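Local coordinates for protein acyl-coenzyme A oxidase 1 (Yarrowia lipolytica, PDB 5Y9D) that oxidises 2,3-saturated acyl-CoAs to (2E)-enoyl-CoAs with the help of FAD, passing the electrons to oxygen to form hydrogen peroxide in peroxisomal fatty acid beta-oxidation, at residues Ser67-Pro72 with Asp651-Ala656; Val120-Arg125 with Met260-Val265; Phe50-Glu55 with Ala370-Ala375. One frame throughout, in Å; residues are numbered along the deposited sequence.

Contact 1 of 3, residues Ser67-Pro72 with Asp651-Ala656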
loop_
_atom_site.group_PDB
_atom_site.type_symbol
_atom_site.label_atom_id
_atom_site.label_comp_id
_atom_site.label_asym_id
_atom_site.label_seq_id
_atom_site.Cartn_x
_atom_site.Cartn_y
_atom_site.Cartn_z
ATOM N N SER A 67 -4.519 -27.315 14.973
ATOM C CA SER A 67 -3.273 -27.941 14.568
ATOM C C SER A 67 -2.267 -26.880 14.293
ATOM O O SER A 67 -1.159 -26.956 14.804
ATOM C CB SER A 67 -3.425 -28.820 13.351
ATOM O OG SER A 67 -4.275 -29.880 13.704
ATOM N N ILE A 68 -2.640 -25.871 13.524
ATOM C CA ILE A 68 -1.690 -24.797 13.219
ATOM C C ILE A 68 -1.235 -24.034 14.461
ATOM O O ILE A 68 -0.062 -23.777 14.593
ATOM C CB ILE A 68 -2.200 -23.859 12.122
ATOM C CG1 ILE A 68 -2.454 -24.634 10.823
ATOM C CG2 ILE A 68 -1.162 -22.794 11.802
ATOM C CD1 ILE A 68 -3.503 -23.999 9.942
ATOM N N GLU A 69 -2.154 -23.718 15.370
ATOM C CA GLU A 69 -1.876 -22.999 16.638
ATOM C C GLU A 69 -0.890 -23.669 17.574
ATOM O O GLU A 69 -0.152 -23.024 18.308
ATOM C CB GLU A 69 -3.150 -22.930 17.487
ATOM C CG GLU A 69 -4.093 -21.801 17.183
ATOM C CD GLU A 69 -5.484 -21.989 17.781
ATOM O OE1 GLU A 69 -5.655 -22.865 18.669
ATOM O OE2 GLU A 69 -6.423 -21.261 17.346
ATOM N N ARG A 70 -0.952 -24.973 17.630
ATOM C CA ARG A 70 -0.316 -25.678 18.716
ATOM C C ARG A 70 1.061 -26.220 18.342
ATOM O O ARG A 70 1.906 -26.415 19.217
ATOM C CB ARG A 70 -1.216 -26.825 19.172
ATOM C CG ARG A 70 -2.511 -26.383 19.833
ATOM C CD ARG A 70 -3.466 -27.564 19.999
ATOM N NE ARG A 70 -4.613 -27.261 20.843
ATOM C CZ ARG A 70 -5.503 -28.165 21.264
ATOM N NH1 ARG A 70 -5.367 -29.467 20.929
ATOM N NH2 ARG A 70 -6.532 -27.782 22.034
ATOM N N ASP A 71 1.256 -26.484 17.056
ATOM C CA ASP A 71 2.496 -27.031 16.530
ATOM C C ASP A 71 3.626 -26.032 16.722
ATOM O O ASP A 71 3.643 -24.989 16.072
ATOM C CB ASP A 71 2.335 -27.362 15.039
ATOM C CG ASP A 71 3.458 -28.259 14.503
ATOM O OD1 ASP A 71 4.553 -28.279 15.120
ATOM O OD2 ASP A 71 3.224 -28.950 13.463
ATOM N N PRO A 72 4.578 -26.351 17.618
ATOM C CA PRO A 72 5.623 -25.394 17.933
ATOM C C PRO A 72 6.582 -25.057 16.795
ATOM O O PRO A 72 7.178 -23.989 16.831
ATOM C CB PRO A 72 6.370 -26.057 19.099
ATOM C CG PRO A 72 6.041 -27.502 19.032
ATOM C CD PRO A 72 4.660 -27.555 18.468
ATOM N N ASP A 651 -6.096 -15.858 19.291
ATOM C CA ASP A 651 -5.064 -14.814 19.344
ATOM C C ASP A 651 -3.828 -15.191 18.534
ATOM O O ASP A 651 -3.079 -14.312 18.067
ATOM C CB ASP A 651 -4.683 -14.443 20.779
ATOM C CG ASP A 651 -5.736 -13.541 21.460
ATOM O OD1 ASP A 651 -6.617 -12.961 20.790
ATOM O OD2 ASP A 651 -5.675 -13.400 22.686
ATOM N N PHE A 652 -3.631 -16.473 18.318
ATOM C CA PHE A 652 -2.548 -16.903 17.495
ATOM C C PHE A 652 -2.708 -16.327 16.062
ATOM O O PHE A 652 -1.742 -15.832 15.480
ATOM C CB PHE A 652 -2.508 -18.448 17.467
ATOM C CG PHE A 652 -1.443 -19.012 16.572
ATOM C CD1 PHE A 652 -1.647 -19.103 15.202
ATOM C CD2 PHE A 652 -0.228 -19.440 17.096
ATOM C CE1 PHE A 652 -0.668 -19.620 14.376
ATOM C CE2 PHE A 652 0.750 -19.957 16.272
ATOM C CZ PHE A 652 0.532 -20.066 14.912
ATOM N N PHE A 653 -3.910 -16.450 15.481
ATOM C CA PHE A 653 -4.136 -15.949 14.109
ATOM C C PHE A 653 -4.283 -14.436 14.062
ATOM O O PHE A 653 -4.066 -13.833 13.019
ATOM C CB PHE A 653 -5.304 -16.638 13.411
ATOM C CG PHE A 653 -5.081 -18.105 13.194
ATOM C CD1 PHE A 653 -4.444 -18.559 12.062
ATOM C CD2 PHE A 653 -5.488 -19.027 14.141
ATOM C CE1 PHE A 653 -4.214 -19.904 11.859
ATOM C CE2 PHE A 653 -5.271 -20.380 13.950
ATOM C CZ PHE A 653 -4.622 -20.821 12.811
ATOM N N ILE A 654 -4.612 -13.817 15.189
ATOM C CA ILE A 654 -4.516 -12.371 15.271
ATOM C C ILE A 654 -3.066 -11.982 15.060
ATOM O O ILE A 654 -2.735 -11.219 14.145
ATOM C CB ILE A 654 -5.046 -11.850 16.622
ATOM C CG1 ILE A 654 -6.572 -12.029 16.692
ATOM C CG2 ILE A 654 -4.711 -10.384 16.825
ATOM C CD1 ILE A 654 -7.334 -11.416 15.529
ATOM N N ASN A 655 -2.219 -12.562 15.900
ATOM C CA ASN A 655 -0.803 -12.294 15.965
ATOM C C ASN A 655 -0.499 -10.788 16.100
ATOM O O ASN A 655 0.402 -10.243 15.446
ATOM C CB ASN A 655 -0.107 -12.931 14.771
ATOM C CG ASN A 655 1.365 -13.101 15.006
ATOM O OD1 ASN A 655 2.163 -13.189 14.072
ATOM N ND2 ASN A 655 1.742 -13.121 16.266
ATOM N N ALA A 656 -1.245 -10.121 16.970
ATOM C CA ALA A 656 -1.074 -8.675 17.173
ATOM C C ALA A 656 -1.642 -8.223 18.525
ATOM O O ALA A 656 -2.837 -8.294 18.732
ATOM C CB ALA A 656 -1.736 -7.872 16.032
#

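Contact 2 of 3, residues Val120-Arg125 with Met260-Val265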
loop_
_atom_site.group_PDB
_atom_site.type_symbol
_atom_site.label_atom_id
_atom_site.label_comp_id
_atom_site.label_asym_id
_atom_site.label_seq_id
_atom_site.Cartn_x
_atom_site.Cartn_y
_atom_site.Cartn_z
ATOM N N VAL A 120 -1.311 -15.681 8.646
ATOM C CA VAL A 120 -0.207 -15.224 9.521
ATOM C C VAL A 120 1.199 -15.624 9.058
ATOM O O VAL A 120 2.179 -15.145 9.621
ATOM C CB VAL A 120 -0.351 -15.722 10.985
ATOM C CG1 VAL A 120 -1.523 -15.051 11.653
ATOM C CG2 VAL A 120 -0.532 -17.223 11.041
ATOM N N ASP A 121 1.294 -16.509 8.067
ATOM C CA ASP A 121 2.590 -16.926 7.529
ATOM C C ASP A 121 2.521 -17.138 6.024
ATOM O O ASP A 121 2.427 -18.244 5.531
ATOM C CB ASP A 121 3.092 -18.193 8.217
ATOM C CG ASP A 121 4.508 -18.551 7.801
ATOM O OD1 ASP A 121 5.089 -17.811 6.976
ATOM O OD2 ASP A 121 5.049 -19.572 8.267
ATOM N N MET A 122 2.609 -16.054 5.285
ATOM C CA MET A 122 2.601 -16.166 3.859
ATOM C C MET A 122 3.837 -16.855 3.266
ATOM O O MET A 122 3.699 -17.511 2.240
ATOM C CB MET A 122 2.302 -14.797 3.232
ATOM C CG MET A 122 0.775 -14.564 3.099
ATOM S SD MET A 122 0.197 -12.859 2.874
ATOM C CE MET A 122 -0.288 -12.347 4.530
ATOM N N SER A 123 5.014 -16.779 3.896
ATOM C CA SER A 123 6.197 -17.380 3.295
ATOM C C SER A 123 6.055 -18.934 3.195
ATOM O O SER A 123 6.295 -19.521 2.136
ATOM C CB SER A 123 7.461 -16.948 4.046
ATOM O OG SER A 123 7.796 -15.567 3.802
ATOM N N THR A 124 5.618 -19.589 4.270
ATOM C CA THR A 124 5.484 -21.057 4.262
ATOM C C THR A 124 4.336 -21.467 3.344
ATOM O O THR A 124 4.369 -22.505 2.681
ATOM C CB THR A 124 5.137 -21.613 5.646
ATOM O OG1 THR A 124 6.158 -21.286 6.590
ATOM C CG2 THR A 124 4.957 -23.133 5.573
ATOM N N ARG A 125 3.292 -20.665 3.335
ATOM C CA ARG A 125 2.195 -20.969 2.487
ATOM C C ARG A 125 2.694 -21.026 1.035
ATOM O O ARG A 125 2.520 -22.016 0.366
ATOM C CB ARG A 125 1.090 -19.942 2.708
ATOM C CG ARG A 125 -0.207 -20.276 2.019
ATOM C CD ARG A 125 -0.310 -19.581 0.664
ATOM N NE ARG A 125 -1.487 -20.084 -0.037
ATOM C CZ ARG A 125 -2.732 -19.703 0.213
ATOM N NH1 ARG A 125 -2.968 -18.810 1.146
ATOM N NH2 ARG A 125 -3.738 -20.232 -0.477
ATOM N N MET A 260 10.177 -7.661 -1.562
ATOM C CA MET A 260 9.498 -6.644 -0.771
ATOM C C MET A 260 8.861 -7.308 0.432
ATOM O O MET A 260 8.763 -6.702 1.504
ATOM C CB MET A 260 8.452 -5.952 -1.630
ATOM C CG MET A 260 7.365 -5.241 -0.859
ATOM S SD MET A 260 6.394 -4.265 -1.995
ATOM C CE MET A 260 5.124 -3.595 -0.929
ATOM N N GLY A 261 8.398 -8.551 0.225
ATOM C CA GLY A 261 7.963 -9.450 1.304
ATOM C C GLY A 261 8.188 -10.906 0.916
ATOM O O GLY A 261 8.741 -11.204 -0.122
ATOM N N ARG A 262 7.707 -11.812 1.746
ATOM C CA ARG A 262 7.784 -13.261 1.541
ATOM C C ARG A 262 9.204 -13.755 1.434
ATOM O O ARG A 262 9.532 -14.661 0.632
ATOM C CB ARG A 262 6.899 -13.745 0.395
ATOM C CG ARG A 262 5.472 -13.806 0.862
ATOM C CD ARG A 262 4.520 -14.251 -0.220
ATOM N NE ARG A 262 3.262 -13.526 -0.192
ATOM C CZ ARG A 262 2.048 -14.067 -0.230
ATOM N NH1 ARG A 262 1.855 -15.373 -0.254
ATOM N NH2 ARG A 262 1.003 -13.283 -0.252
ATOM N N ASP A 263 10.011 -13.204 2.318
ATOM C CA ASP A 263 11.436 -13.428 2.291
ATOM C C ASP A 263 11.861 -14.824 2.625
ATOM O O ASP A 263 12.954 -15.230 2.238
ATOM C CB ASP A 263 12.172 -12.383 3.121
ATOM C CG ASP A 263 12.466 -11.109 2.296
ATOM O OD1 ASP A 263 12.756 -11.220 1.087
ATOM O OD2 ASP A 263 12.393 -9.994 2.846
ATOM N N GLY A 264 10.977 -15.579 3.265
ATOM C CA GLY A 264 11.207 -16.992 3.510
ATOM C C GLY A 264 11.081 -17.872 2.299
ATOM O O GLY A 264 11.307 -19.058 2.407
ATOM N N VAL A 265 10.713 -17.313 1.145
ATOM C CA VAL A 265 10.515 -18.077 -0.100
ATOM C C VAL A 265 11.744 -17.847 -0.931
ATOM O O VAL A 265 12.135 -16.718 -1.115
ATOM C CB VAL A 265 9.283 -17.599 -0.893
ATOM C CG1 VAL A 265 9.009 -18.482 -2.127
ATOM C CG2 VAL A 265 8.063 -17.573 0.004
#

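Contact 3 of 3, residues Phe50-Glu55 with Ala370-Ala375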
loop_
_atom_site.group_PDB
_atom_site.type_symbol
_atom_site.label_atom_id
_atom_site.label_comp_id
_atom_site.label_asym_id
_atom_site.label_seq_id
_atom_site.Cartn_x
_atom_site.Cartn_y
_atom_site.Cartn_z
ATOM N N PHE A 50 -22.648 -19.307 9.490
ATOM C CA PHE A 50 -23.072 -18.698 8.257
ATOM C C PHE A 50 -21.897 -18.416 7.324
ATOM O O PHE A 50 -21.999 -18.615 6.123
ATOM C CB PHE A 50 -23.789 -17.402 8.569
ATOM C CG PHE A 50 -24.020 -16.553 7.386
ATOM C CD1 PHE A 50 -25.143 -16.733 6.614
ATOM C CD2 PHE A 50 -23.112 -15.566 7.046
ATOM C CE1 PHE A 50 -25.370 -15.930 5.509
ATOM C CE2 PHE A 50 -23.316 -14.778 5.927
ATOM C CZ PHE A 50 -24.454 -14.955 5.163
ATOM N N LEU A 51 -20.786 -17.924 7.872
ATOM C CA LEU A 51 -19.600 -17.655 7.063
ATOM C C LEU A 51 -18.925 -18.914 6.556
ATOM O O LEU A 51 -18.387 -18.907 5.474
ATOM C CB LEU A 51 -18.589 -16.827 7.833
ATOM C CG LEU A 51 -18.945 -15.369 8.030
ATOM C CD1 LEU A 51 -17.987 -14.755 9.027
ATOM C CD2 LEU A 51 -18.887 -14.635 6.695
ATOM N N ASN A 52 -18.973 -20.000 7.301
ATOM C CA ASN A 52 -18.290 -21.219 6.864
ATOM C C ASN A 52 -19.146 -22.196 6.072
ATOM O O ASN A 52 -18.623 -23.186 5.579
ATOM C CB ASN A 52 -17.714 -21.952 8.076
ATOM C CG ASN A 52 -16.595 -21.192 8.718
ATOM O OD1 ASN A 52 -15.856 -20.520 8.027
ATOM N ND2 ASN A 52 -16.472 -21.275 10.050
ATOM N N GLY A 53 -20.451 -21.942 5.958
ATOM C CA GLY A 53 -21.360 -22.868 5.269
ATOM C C GLY A 53 -21.794 -24.041 6.133
ATOM O O GLY A 53 -21.867 -25.148 5.644
ATOM N N GLY A 54 -22.065 -23.792 7.419
ATOM C CA GLY A 54 -22.603 -24.784 8.343
ATOM C C GLY A 54 -21.683 -25.139 9.511
ATOM O O GLY A 54 -20.472 -24.934 9.424
ATOM N N GLU A 55 -22.272 -25.697 10.578
ATOM C CA GLU A 55 -21.556 -26.122 11.779
ATOM C C GLU A 55 -20.490 -27.194 11.498
ATOM O O GLU A 55 -19.413 -27.203 12.116
ATOM C CB GLU A 55 -22.560 -26.616 12.835
ATOM C CG GLU A 55 -21.975 -27.408 14.006
ATOM C CD GLU A 55 -21.255 -26.542 15.051
ATOM O OE1 GLU A 55 -21.866 -25.582 15.584
ATOM O OE2 GLU A 55 -20.084 -26.844 15.374
ATOM N N ALA A 370 -18.567 -10.050 2.274
ATOM C CA ALA A 370 -18.929 -10.346 0.875
ATOM C C ALA A 370 -17.853 -11.141 0.164
ATOM O O ALA A 370 -18.129 -12.050 -0.642
ATOM C CB ALA A 370 -19.204 -9.064 0.095
ATOM N N MET A 371 -16.601 -10.821 0.440
ATOM C CA MET A 371 -15.560 -11.620 -0.187
ATOM C C MET A 371 -15.751 -13.118 0.017
ATOM O O MET A 371 -15.563 -13.876 -0.927
ATOM C CB MET A 371 -14.197 -11.179 0.269
ATOM C CG MET A 371 -13.775 -9.881 -0.370
ATOM S SD MET A 371 -12.274 -9.467 0.473
ATOM C CE MET A 371 -11.749 -8.006 -0.403
ATOM N N LYS A 372 -16.175 -13.536 1.212
ATOM C CA LYS A 372 -16.399 -14.966 1.499
ATOM C C LYS A 372 -17.486 -15.594 0.651
ATOM O O LYS A 372 -17.352 -16.743 0.231
ATOM C CB LYS A 372 -16.738 -15.202 2.982
ATOM C CG LYS A 372 -16.840 -16.666 3.402
ATOM C CD LYS A 372 -15.531 -17.414 3.153
ATOM C CE LYS A 372 -15.706 -18.912 3.324
ATOM N NZ LYS A 372 -15.773 -19.298 4.745
ATOM N N MET A 373 -18.573 -14.854 0.432
ATOM C CA MET A 373 -19.615 -15.276 -0.521
ATOM C C MET A 373 -18.991 -15.562 -1.920
ATOM O O MET A 373 -19.156 -16.657 -2.473
ATOM C CB MET A 373 -20.737 -14.228 -0.629
ATOM C CG MET A 373 -21.169 -13.592 0.704
ATOM S SD MET A 373 -21.699 -14.813 1.919
ATOM C CE MET A 373 -20.822 -14.240 3.364
ATOM N N GLY A 374 -18.235 -14.619 -2.455
ATOM C CA GLY A 374 -17.439 -14.845 -3.660
ATOM C C GLY A 374 -16.516 -16.058 -3.603
ATOM O O GLY A 374 -16.619 -16.982 -4.422
ATOM N N ALA A 375 -15.599 -16.074 -2.646
ATOM C CA ALA A 375 -14.696 -17.222 -2.470
ATOM C C ALA A 375 -15.423 -18.585 -2.515
ATOM O O ALA A 375 -14.975 -19.503 -3.183
ATOM C CB ALA A 375 -13.931 -17.070 -1.168
#

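Contact 1 of 3, residues Ser67-Pro72 with Asp651-Ala656
Glu-69 lies across two neighbouring phenylalanines, Phe-652 and Phe-653, and puts mostly its carbon atoms against them. Its CA sits almost squarely over one face of the Phe-652 ring, 3.9 Å from the centroid and only 6° off the ring normal, which makes a CH-pi contact with the backbone of helix 55-70 itself. Phe-652 reaches this position because its CG is anti to the backbone N (chi1 177°), which sends the ring out toward the other helix. The Glu-69 and Phe-652 side chains run alongside each other, pointing opposite ways, with Glu-69 CG 3.7 Å from Phe-652 CB.

Beyond CG the glutamate chain is extended and carries its carboxylate to the rim of Phe-653. There Glu-69 OE2 stands at the edge of the Phe-653 ring, near its plane, 3.7 Å from CE2, where the ring's slightly positive hydrogens suit a carboxylate oxygen. The same OE2 is hydrogen-bonded to the hydroxyl of Ser-650, so a long, flexible acid fits here: an apolar stem for the rings and a polar end for the serine.

Ile-68 meets the rings with its branch point and the CG2 methyl. Ile-68 CB is 3.9 Å from Phe-653 CZ, while CG2 is 4.1 Å from Phe-652 CE1, and the aliphatic chain crosses each phenylalanine at about a right angle. Phe-652 CD1 in turn lies over the face of Phe-653, so the two rings brace one another.

This is helix-to-helix packing away from the annotated sites, joining the end of helix 55-70 in the oxidase N-terminal region to the short helix 651-654 in the C-terminal region, with Leu-74 packing on Ile-68 and helix 306-334 bordering Ile-654 and Asn-655.

Contact 2 of 3, residues Val120-Arg125 with Met260-Val265
Ser-123 OG accepts a hydrogen bond from the backbone N of Gly-264, at 3.2 Å and with a bent N-H...O angle of 142°. The hydroxyl is set into the type I beta turn from Arg-262 to Val-265, and Ser-123 OG also comes within 3.2 Å of Arg-262 CA. OG lies anti to the carbonyl carbon of its own residue (chi1 -72°), which leads it out from the first turn of helix 122-142 to this amide. A small side chain suits so close an approach, and so does the glycine opposite: a CB on Gly-264 would run into Ser-123 CB. Next to it, Val-265 CG2 packs 3.4 Å from Ser-123 O.

Met-122 lies over one face of the Arg-262 guanidinium. Met-122 CB stands 3.5 Å above the plane, over the centre, and Met-122 SD comes 3.3 Å from Arg-262 NH2. A methionine offers the flat cation a soft, polarisable surface, while the N-H groups find oxygens: NH2 bonds to Asp-456 O and NH1 to Thr-126 OG1. With an alanine in place of Arg-262, Asp-456 O and Thr-126 OG1 would probably each lose the guanidinium as a partner, and Met-122 the flat group it lies against.

Behind the contact Asp-121 caps helix 122-142, taking the N-H of Thr-124 through OD1 and its hydroxyl through Asp-121 OD2, 2.6 Å from Thr-124 OG1. A salt bridge to Arg-94 holds OD2 as well.

The Arg-262 side chain is about 6 Å from the bound FAD, and Tyr-444 of the second subunit packs on it. The loop between strands 251-255 and 268-272 thus rests on the start of helix 122-142, with helices 84-98, 306-334 and 450-457 around it.

Contact 3 of 3, residues Phe50-Glu55 with Ala370-Ala375
The Phe-50 ring receives the methyl end of Met-373 obliquely, with Met-373 CE 3.6 Å from Phe-50 CE2. The sulfur stands further back: Met-373 SD is 5.1 Å from the centroid of the Phe-50 ring and 53° off the normal, an oblique Met-aromatic contact. The two side chains cross at about a right angle. Leu-592 and Ala-584 also pack against Phe-50.

The other flat group is the Asn-52 amide. Its ND2 is hydrogen-bonded to Thr-58 OG1, which probably helps to hold the amide's rotation; Asn-52 OD1 then lies near Lys-372 NZ, at 3.5 Å, a proximity rather than an assigned hydrogen bond.

Met-373 reaches both apolar partners because its chain bends at chi2 (-57°) and again at the sulfur. Met-373 CE also touches Leu-51 CD2, at 3.9 Å, so one flexible methyl fills the angle between an aromatic and a branched side chain.

Lys-372 supplies the polar part. Lys-372 NZ donates to Leu-51 O at 2.7 Å, approaching from above the carbonyl plane, 41° out of it. The lysine chain folds at chi2 and chi4 over this oxygen, so that Lys-372 CG and CE each lie 3.4 Å from Leu-51 O. A long amine suits the place: Leu-51 lies in the last turn of helix 44-52, and the cation would probably be favoured by the helix's negative end. Gly-53, with positive phi, is the first residue past the helix.

The geometry is that of helix-to-helix packing within the helical part of the acyl-CoA oxidase fold: the C-terminal end of helix 44-52, in the N-terminal region of the chain, lies against the long helix 355-391 of the C-alpha1 region, joined by an oblique Met-aromatic contact and a lysine-to-carbonyl hydrogen bond.

How the contacts relate
Contact 2 is the most central of the three and lies close to the FAD; contact 3 is also buried but remote from the annotated sites, and contact 1 is only partly buried, nearer the surface. Their chemistry follows: contact 1 has no hydrogen bond between its segments and rests on aromatic and aliphatic packing, contact 2 pairs a serine-to-turn bond with a covered guanidinium, and contact 3 mixes apolar packing with one lysine-to-carbonyl bond. Contacts 1 and 2 touch, Val-120 packing against Phe-653 and Asn-655. Contacts 1 and 3 use consecutive helices, 55-70 and 44-52, yet stay about 12 Å apart at their nearest atoms. Helix 306-334 borders all three.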